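Local coordinates for protein endonuclease V (Streptomyces avermitilis, PDB 3GOC) that probably repairs deaminated DNA, cutting the strand at the second phosphodiester bond 3' to a deoxyinosine with the help of magnesium, at residues D46-D51 and L219-L224; D54-A59 and G78-P83. All coordinates share one frame; numbering follows the deposited sequence.

Contact 1: residues D46-D51 and L219-L224; sequences DVAYDD and LCRRAL. With MG (magnesium ion), chain D; MG (magnesium ion), chain C.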
ATOM      1  N   ASP A  46     -12.811  -1.498 -16.029  1.00  7.47           N
ATOM      2  CA  ASP A  46     -13.823  -0.450 -16.078  1.00  5.94           C
ATOM      3  C   ASP A  46     -14.588  -0.596 -17.381  1.00  5.53           C
ATOM      4  O   ASP A  46     -14.129  -1.262 -18.306  1.00  7.04           O
ATOM      5  CB  ASP A  46     -13.175   0.932 -16.017  1.00  8.37           C
ATOM      6  CG  ASP A  46     -14.181   2.023 -15.802  1.00 13.40           C
ATOM      7  OD1 ASP A  46     -13.910   3.163 -16.241  1.00 12.15           O
ATOM      8  OD2 ASP A  46     -15.247   1.759 -15.183  1.00  7.58           O
ATOM      9  N   VAL A  47     -15.765   0.014 -17.449  1.00  5.27           N
ATOM     10  CA  VAL A  47     -16.567  -0.054 -18.656  1.00  6.50           C
ATOM     11  C   VAL A  47     -17.115   1.307 -19.047  1.00  6.07           C
ATOM     12  O   VAL A  47     -17.168   2.239 -18.238  1.00  8.85           O
ATOM     13  CB  VAL A  47     -17.750  -1.038 -18.492  1.00  7.14           C
ATOM     14  CG1 VAL A  47     -17.227  -2.422 -18.126  1.00  8.39           C
ATOM     15  CG2 VAL A  47     -18.701  -0.531 -17.425  1.00  8.24           C
ATOM     16  N   ALA A  48     -17.498   1.410 -20.312  1.00  6.55           N
ATOM     17  CA  ALA A  48     -18.079   2.627 -20.858  1.00  5.67           C
ATOM     18  C   ALA A  48     -19.299   2.192 -21.659  1.00  7.97           C
ATOM     19  O   ALA A  48     -19.209   1.305 -22.506  1.00  7.74           O
ATOM     20  CB  ALA A  48     -17.070   3.335 -21.769  1.00  7.69           C
ATOM     21  N   TYR A  49     -20.443   2.801 -21.372  1.00  6.68           N
ATOM     22  CA  TYR A  49     -21.681   2.482 -22.072  1.00  6.56           C
ATOM     23  C   TYR A  49     -21.953   3.492 -23.169  1.00  8.25           C
ATOM     24  O   TYR A  49     -21.762   4.692 -22.977  1.00 10.05           O
ATOM     25  CB  TYR A  49     -22.870   2.496 -21.107  1.00  9.72           C
ATOM     26  CG  TYR A  49     -22.910   1.335 -20.149  1.00  5.68           C
ATOM     27  CD1 TYR A  49     -22.228   1.381 -18.933  1.00  4.64           C
ATOM     28  CD2 TYR A  49     -23.615   0.177 -20.467  1.00  8.21           C
ATOM     29  CE1 TYR A  49     -22.246   0.298 -18.059  1.00  7.58           C
ATOM     30  CE2 TYR A  49     -23.642  -0.908 -19.602  1.00 10.31           C
ATOM     31  CZ  TYR A  49     -22.956  -0.844 -18.404  1.00  9.57           C
ATOM     32  OH  TYR A  49     -22.982  -1.919 -17.550  1.00 11.99           O
ATOM     33  N   ASP A  50     -22.397   3.010 -24.321  1.00  6.89           N
ATOM     34  CA  ASP A  50     -22.714   3.913 -25.408  1.00  6.09           C
ATOM     35  C   ASP A  50     -24.143   4.410 -25.208  1.00  7.93           C
ATOM     36  O   ASP A  50     -25.012   3.654 -24.779  1.00 11.36           O
ATOM     37  CB  ASP A  50     -22.598   3.202 -26.750  1.00 10.68           C
ATOM     38  CG  ASP A  50     -22.531   4.175 -27.908  1.00 22.36           C
ATOM     39  OD1 ASP A  50     -23.565   4.422 -28.556  1.00 12.96           O
ATOM     40  OD2 ASP A  50     -21.432   4.713 -28.154  1.00 33.20           O
ATOM     41  N   ASP A  51     -24.390   5.678 -25.521  1.00  6.52           N
ATOM     42  CA  ASP A  51     -25.728   6.239 -25.356  1.00 10.79           C
ATOM     43  C   ASP A  51     -26.622   6.063 -26.567  1.00  9.54           C
ATOM     44  O   ASP A  51     -27.837   6.199 -26.455  1.00 13.28           O
ATOM     45  CB  ASP A  51     -25.659   7.734 -25.032  1.00 11.29           C
ATOM     46  CG  ASP A  51     -25.015   8.015 -23.696  1.00 13.64           C
ATOM     47  OD1 ASP A  51     -25.201   7.211 -22.763  1.00 16.54           O
ATOM     48  OD2 ASP A  51     -24.342   9.057 -23.576  1.00 19.84           O
ATOM     49  N   LEU A 219      -8.890   3.810 -21.250  1.00  5.11           N
ATOM     50  CA  LEU A 219      -8.905   2.823 -22.323  1.00  5.18           C
ATOM     51  C   LEU A 219     -10.294   2.402 -22.800  1.00  5.62           C
ATOM     52  O   LEU A 219     -10.528   2.314 -24.008  1.00  6.71           O
ATOM     53  CB  LEU A 219      -8.083   1.590 -21.923  1.00  6.15           C
ATOM     54  CG  LEU A 219      -8.006   0.471 -22.970  1.00  6.37           C
ATOM     55  CD1 LEU A 219      -7.455   0.996 -24.298  1.00  6.27           C
ATOM     56  CD2 LEU A 219      -7.120  -0.643 -22.437  1.00  7.77           C
ATOM     57  N   CYS A 220     -11.224   2.133 -21.892  1.00  7.08           N
ATOM     58  CA  CYS A 220     -12.541   1.743 -22.378  1.00  5.03           C
ATOM     59  C   CYS A 220     -13.238   2.888 -23.105  1.00  5.65           C
ATOM     60  O   CYS A 220     -13.998   2.658 -24.046  1.00  6.97           O
ATOM     61  CB  CYS A 220     -13.435   1.198 -21.251  1.00  6.65           C
ATOM     62  SG  CYS A 220     -13.898   2.311 -19.899  1.00  8.06           S
ATOM     63  N   ARG A 221     -12.992   4.118 -22.670  1.00  6.73           N
ATOM     64  CA  ARG A 221     -13.607   5.262 -23.332  1.00  6.76           C
ATOM     65  C   ARG A 221     -13.047   5.392 -24.751  1.00  8.53           C
ATOM     66  O   ARG A 221     -13.793   5.675 -25.694  1.00  6.94           O
ATOM     67  CB  ARG A 221     -13.347   6.541 -22.534  1.00 10.18           C
ATOM     68  CG  ARG A 221     -14.167   6.643 -21.248  1.00 11.08           C
ATOM     69  CD  ARG A 221     -13.690   7.803 -20.382  1.00 13.05           C
ATOM     70  NE  ARG A 221     -14.566   8.063 -19.243  1.00 22.20           N
ATOM     71  CZ  ARG A 221     -15.748   8.663 -19.330  1.00 29.16           C
ATOM     72  NH1 ARG A 221     -16.477   8.860 -18.239  1.00 25.93           N
ATOM     73  NH2 ARG A 221     -16.202   9.076 -20.506  1.00 31.00           N
ATOM     74  N   ARG A 222     -11.744   5.176 -24.913  1.00  7.95           N
ATOM     75  CA  ARG A 222     -11.139   5.264 -26.241  1.00  5.98           C
ATOM     76  C   ARG A 222     -11.667   4.144 -27.138  1.00  9.11           C
ATOM     77  O   ARG A 222     -11.997   4.373 -28.301  1.00  8.30           O
ATOM     78  CB  ARG A 222      -9.611   5.165 -26.162  1.00  8.47           C
ATOM     79  CG  ARG A 222      -8.940   5.375 -27.518  1.00 10.23           C
ATOM     80  CD  ARG A 222      -7.432   5.231 -27.442  1.00  9.62           C
ATOM     81  NE  ARG A 222      -7.020   3.845 -27.260  1.00 11.57           N
ATOM     82  CZ  ARG A 222      -5.763   3.463 -27.070  1.00 12.80           C
ATOM     83  NH1 ARG A 222      -4.796   4.368 -27.035  1.00 12.77           N
ATOM     84  NH2 ARG A 222      -5.471   2.177 -26.932  1.00 13.73           N
ATOM     85  N   ALA A 223     -11.740   2.933 -26.592  1.00  5.56           N
ATOM     86  CA  ALA A 223     -12.219   1.784 -27.351  1.00  7.03           C
ATOM     87  C   ALA A 223     -13.683   1.951 -27.750  1.00  9.49           C
ATOM     88  O   ALA A 223     -14.097   1.484 -28.813  1.00  8.93           O
ATOM     89  CB  ALA A 223     -12.031   0.504 -26.541  1.00  8.26           C
ATOM     90  N   LEU A 224     -14.470   2.613 -26.903  1.00  6.77           N
ATOM     91  CA  LEU A 224     -15.882   2.840 -27.218  1.00  6.35           C
ATOM     92  C   LEU A 224     -15.990   3.815 -28.390  1.00  7.87           C
ATOM     93  O   LEU A 224     -16.809   3.629 -29.295  1.00  8.77           O
ATOM     94  CB  LEU A 224     -16.634   3.398 -26.002  1.00  6.36           C
ATOM     95  CG  LEU A 224     -18.078   3.851 -26.257  1.00  7.78           C
ATOM     96  CD1 LEU A 224     -18.908   2.709 -26.833  1.00 10.47           C
ATOM     97  CD2 LEU A 224     -18.685   4.350 -24.960  1.00 11.17           C
TER
HETATM   98 MG    MG D 302     -16.598   3.769 -14.658  1.00 30.74          MG
HETATM   99 MG    MG C 301     -15.133   4.989 -16.135  1.00 15.27          MG
HETATM  100  O   HOH W   1     -16.032   4.729 -18.240  1.00 13.78           O
HETATM  101  O   HOH W   2     -16.413   6.912 -15.912  1.00 15.09           O
HETATM  102  O   HOH W   3     -14.002   5.421 -14.127  1.00 16.21           O
HETATM  103  O   HOH W   4     -17.377   1.972 -13.005  1.00 35.16           O
HETATM  104  O   HOH W   5     -17.900   4.694 -12.750  1.00 26.65           O
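In the RNase H-like fold of endonuclease V, strand 41-49 carries a metal-binding aspartate at its C-terminal part, and residues 219-224 of helix 211-228 run over strand residues 46-49 at 34°. Asp46 has its CG anti to the backbone N (chi1 -169°), which sends the carboxylate to two magnesium ions. Its OD1 binds the chain C ion at 2.2 Å, and OD2 the chain D ion at 2.5 Å. Asp217, one helical turn before Arg221, shares an ion with Asp46 and accepts a hydrogen bond from Arg221 NE, so the arginine is a second-shell residue. Arg221 NH1 also donates to water 2, a ligand of the chain C ion. The guanidinium charge of Arg221 probably offsets part of the negative charge of the carboxylates. No hydrogen bond joins the two segments directly. Cys220 SG, in the crowded position between backbone N and carbonyl carbon (chi1 64°), lies against the strand backbone, 3.5 Å from Val47 C. Ala48 CB fits between Cys220 SG and Leu224 CD2. The side chains of Leu224 and Asp50 cross obliquely, CD1 against OD2, while Asp50 OD1 accepts hydrogen bonds from Glu52 N and Arg53 N. Water 1, bound to the chain C ion, donates to Val47 O at 2.7 Å.

Contact 2: residues D54-A59 and G78-P83; sequences DVVVAA and GEVSFP
With CG1 anti to the backbone N (chi1 173°), Val80 keeps CG2 beside its own N, where that methyl lies against the backbone of Val55 and Val56; Asp54, its chi1 at -145°, swings its carboxylate across the Val80 side chain at about a right angle. Asp54 OD2 comes within 3.2 Å of Val80 CB, and water 6 donates to both Asp54 OD1 and Val80 O. Three backbone hydrogen bonds join the open end of this antiparallel beta hairpin. Val56 and Gly78 form a hydrogen-bonded pair: Gly78 N donates to Val56 O at 2.8 Å, nearly along the C=O axis, and Val56 N donates to Gly78 O in the carbonyl plane. Beyond the non-hydrogen-bonded pair Val55-Glu79, Val80 N reaches Asp54 O at 3.0 Å, nearly straight at the hydrogen but 43° above the carbonyl plane. Val55 CG1 presses on Gly78 O at 3.1 Å, a tight approach beside the CA-H...O contact from Val55 CA. Val56 turns to the face covered by helix 94-102, touching Thr96, whereas Val57 meets Ala223 and Leu224 of helix 211-228; strand 41-49 flanks strand 55-64 on its other edge, and its Tyr49 touches Val56 and Val80.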
ATOM      1  N   ASP A  54     -27.133  -0.088 -27.846  1.00 18.37           N
ATOM      2  CA  ASP A  54     -27.097  -0.941 -26.661  1.00 18.00           C
ATOM      3  C   ASP A  54     -25.800  -1.733 -26.563  1.00 15.30           C
ATOM      4  O   ASP A  54     -25.810  -2.964 -26.534  1.00 15.19           O
ATOM      5  CB  ASP A  54     -28.292  -1.904 -26.679  1.00 21.83           C
ATOM      6  CG  ASP A  54     -28.832  -2.195 -25.291  1.00 26.64           C
ATOM      7  OD1 ASP A  54     -29.667  -3.117 -25.156  1.00 38.60           O
ATOM      8  OD2 ASP A  54     -28.436  -1.496 -24.335  1.00 27.70           O
ATOM      9  N   VAL A  55     -24.684  -1.017 -26.499  1.00 12.11           N
ATOM     10  CA  VAL A  55     -23.381  -1.657 -26.416  1.00 12.67           C
ATOM     11  C   VAL A  55     -22.579  -1.148 -25.220  1.00 10.17           C
ATOM     12  O   VAL A  55     -22.747  -0.010 -24.781  1.00  8.18           O
ATOM     13  CB  VAL A  55     -22.576  -1.414 -27.717  1.00 16.35           C
ATOM     14  CG1 VAL A  55     -21.212  -2.066 -27.620  1.00 25.02           C
ATOM     15  CG2 VAL A  55     -23.346  -1.972 -28.907  1.00 18.17           C
ATOM     16  N   VAL A  56     -21.724  -2.013 -24.683  1.00  6.67           N
ATOM     17  CA  VAL A  56     -20.872  -1.661 -23.562  1.00  5.08           C
ATOM     18  C   VAL A  56     -19.459  -2.117 -23.903  1.00  6.00           C
ATOM     19  O   VAL A  56     -19.267  -3.165 -24.519  1.00  8.01           O
ATOM     20  CB  VAL A  56     -21.372  -2.313 -22.229  1.00  8.09           C
ATOM     21  CG1 VAL A  56     -21.460  -3.827 -22.369  1.00  8.96           C
ATOM     22  CG2 VAL A  56     -20.450  -1.919 -21.079  1.00  8.46           C
ATOM     23  N   VAL A  57     -18.477  -1.301 -23.544  1.00  5.31           N
ATOM     24  CA  VAL A  57     -17.085  -1.626 -23.821  1.00  6.91           C
ATOM     25  C   VAL A  57     -16.323  -1.746 -22.516  1.00  8.81           C
ATOM     26  O   VAL A  57     -16.377  -0.854 -21.670  1.00  8.36           O
ATOM     27  CB  VAL A  57     -16.421  -0.541 -24.697  1.00  8.11           C
ATOM     28  CG1 VAL A  57     -14.924  -0.803 -24.803  1.00 11.86           C
ATOM     29  CG2 VAL A  57     -17.051  -0.548 -26.087  1.00 11.20           C
ATOM     30  N   ALA A  58     -15.625  -2.862 -22.352  1.00  6.36           N
ATOM     31  CA  ALA A  58     -14.854  -3.101 -21.144  1.00  7.36           C
ATOM     32  C   ALA A  58     -13.368  -3.049 -21.433  1.00  4.71           C
ATOM     33  O   ALA A  58     -12.926  -3.379 -22.535  1.00  7.39           O
ATOM     34  CB  ALA A  58     -15.208  -4.454 -20.560  1.00  6.46           C
ATOM     35  N   ALA A  59     -12.604  -2.610 -20.442  1.00  5.62           N
ATOM     36  CA  ALA A  59     -11.160  -2.549 -20.572  1.00  5.29           C
ATOM     37  C   ALA A  59     -10.525  -3.163 -19.340  1.00  5.96           C
ATOM     38  O   ALA A  59     -11.047  -3.054 -18.231  1.00  6.97           O
ATOM     39  CB  ALA A  59     -10.689  -1.104 -20.729  1.00  6.31           C
ATOM     40  N   GLY A  78     -19.350  -5.449 -26.185  1.00  6.62           N
ATOM     41  CA  GLY A  78     -20.433  -6.395 -25.995  1.00  7.64           C
ATOM     42  C   GLY A  78     -21.828  -5.805 -26.037  1.00  5.71           C
ATOM     43  O   GLY A  78     -22.007  -4.591 -25.965  1.00  9.00           O
ATOM     44  N   GLU A  79     -22.817  -6.678 -26.182  1.00  7.35           N
ATOM     45  CA  GLU A  79     -24.210  -6.263 -26.182  1.00  7.54           C
ATOM     46  C   GLU A  79     -24.599  -6.119 -24.713  1.00  6.21           C
ATOM     47  O   GLU A  79     -24.294  -6.997 -23.904  1.00  9.54           O
ATOM     48  CB  GLU A  79     -25.087  -7.340 -26.826  1.00 11.78           C
ATOM     49  CG  GLU A  79     -24.908  -7.497 -28.328  1.00 15.85           C
ATOM     50  CD  GLU A  79     -25.673  -8.691 -28.870  1.00 23.85           C
ATOM     51  OE1 GLU A  79     -26.780  -8.962 -28.359  1.00 28.97           O
ATOM     52  OE2 GLU A  79     -25.181  -9.346 -29.815  1.00 33.35           O
ATOM     53  N   VAL A  80     -25.250  -5.013 -24.359  1.00  7.21           N
ATOM     54  CA  VAL A  80     -25.680  -4.831 -22.978  1.00  6.88           C
ATOM     55  C   VAL A  80     -26.582  -6.025 -22.683  1.00  8.72           C
ATOM     56  O   VAL A  80     -27.573  -6.265 -23.378  1.00 10.21           O
ATOM     57  CB  VAL A  80     -26.419  -3.498 -22.804  1.00  6.95           C
ATOM     58  CG1 VAL A  80     -27.019  -3.408 -21.408  1.00  5.82           C
ATOM     59  CG2 VAL A  80     -25.442  -2.355 -23.031  1.00  9.13           C
ATOM     60  N   SER A  81     -26.227  -6.777 -21.647  1.00  9.06           N
ATOM     61  CA  SER A  81     -26.939  -8.008 -21.317  1.00  5.99           C
ATOM     62  C   SER A  81     -28.068  -8.002 -20.292  1.00  8.21           C
ATOM     63  O   SER A  81     -28.543  -9.067 -19.894  1.00  9.52           O
ATOM     64  CB  SER A  81     -25.915  -9.071 -20.922  1.00  9.11           C
ATOM     65  OG  SER A  81     -24.991  -8.548 -19.986  1.00  9.14           O
ATOM     66  N   PHE A  82     -28.508  -6.824 -19.872  1.00  5.64           N
ATOM     67  CA  PHE A  82     -29.595  -6.739 -18.910  1.00  8.46           C
ATOM     68  C   PHE A  82     -30.132  -5.316 -18.900  1.00  8.73           C
ATOM     69  O   PHE A  82     -29.399  -4.366 -19.166  1.00  9.40           O
ATOM     70  CB  PHE A  82     -29.091  -7.095 -17.501  1.00  8.35           C
ATOM     71  CG  PHE A  82     -30.173  -7.567 -16.568  1.00  9.19           C
ATOM     72  CD1 PHE A  82     -30.727  -8.836 -16.713  1.00  7.61           C
ATOM     73  CD2 PHE A  82     -30.651  -6.737 -15.556  1.00  7.62           C
ATOM     74  CE1 PHE A  82     -31.741  -9.268 -15.869  1.00  9.53           C
ATOM     75  CE2 PHE A  82     -31.665  -7.161 -14.707  1.00  9.28           C
ATOM     76  CZ  PHE A  82     -32.213  -8.432 -14.863  1.00 10.27           C
ATOM     77  N   PRO A  83     -31.431  -5.148 -18.623  1.00  9.80           N
ATOM     78  CA  PRO A  83     -32.001  -3.799 -18.583  1.00 12.67           C
ATOM     79  C   PRO A  83     -31.402  -3.038 -17.396  1.00 10.58           C
ATOM     80  O   PRO A  83     -30.763  -3.636 -16.528  1.00 11.97           O
ATOM     81  CB  PRO A  83     -33.498  -4.058 -18.417  1.00 11.53           C
ATOM     82  CG  PRO A  83     -33.546  -5.379 -17.720  1.00 20.98           C
ATOM     83  CD  PRO A  83     -32.472  -6.170 -18.425  1.00 11.21           C
TER
HETATM   84  O   HOH W   6     -28.722  -5.728 -25.832  1.00 25.33           O

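Overall arrangement
Contacts 1 and 2 lie 10 Å apart between centres and meet through strands 41-49 and 55-64, consecutive in the chain and adjacent in the sheet. Ala48 N to Val57 O (2.9 Å) and Ala59 N to Asp46 O (3.0 Å) are probable hydrogen bonds between them. Helix 211-228 spans both strands, with Cys220 N 3.5 Å from Ala59 CB. Contact 1 holds the metal ligand Asp46, about 4 Å from Asp114 between side chains; in contact 2 the Val56 side chain is about 9 Å from a magnesium ion. Val80 and Tyr49 each have side chains about 7 Å from that of Tyr84, predicted to interact with target DNA.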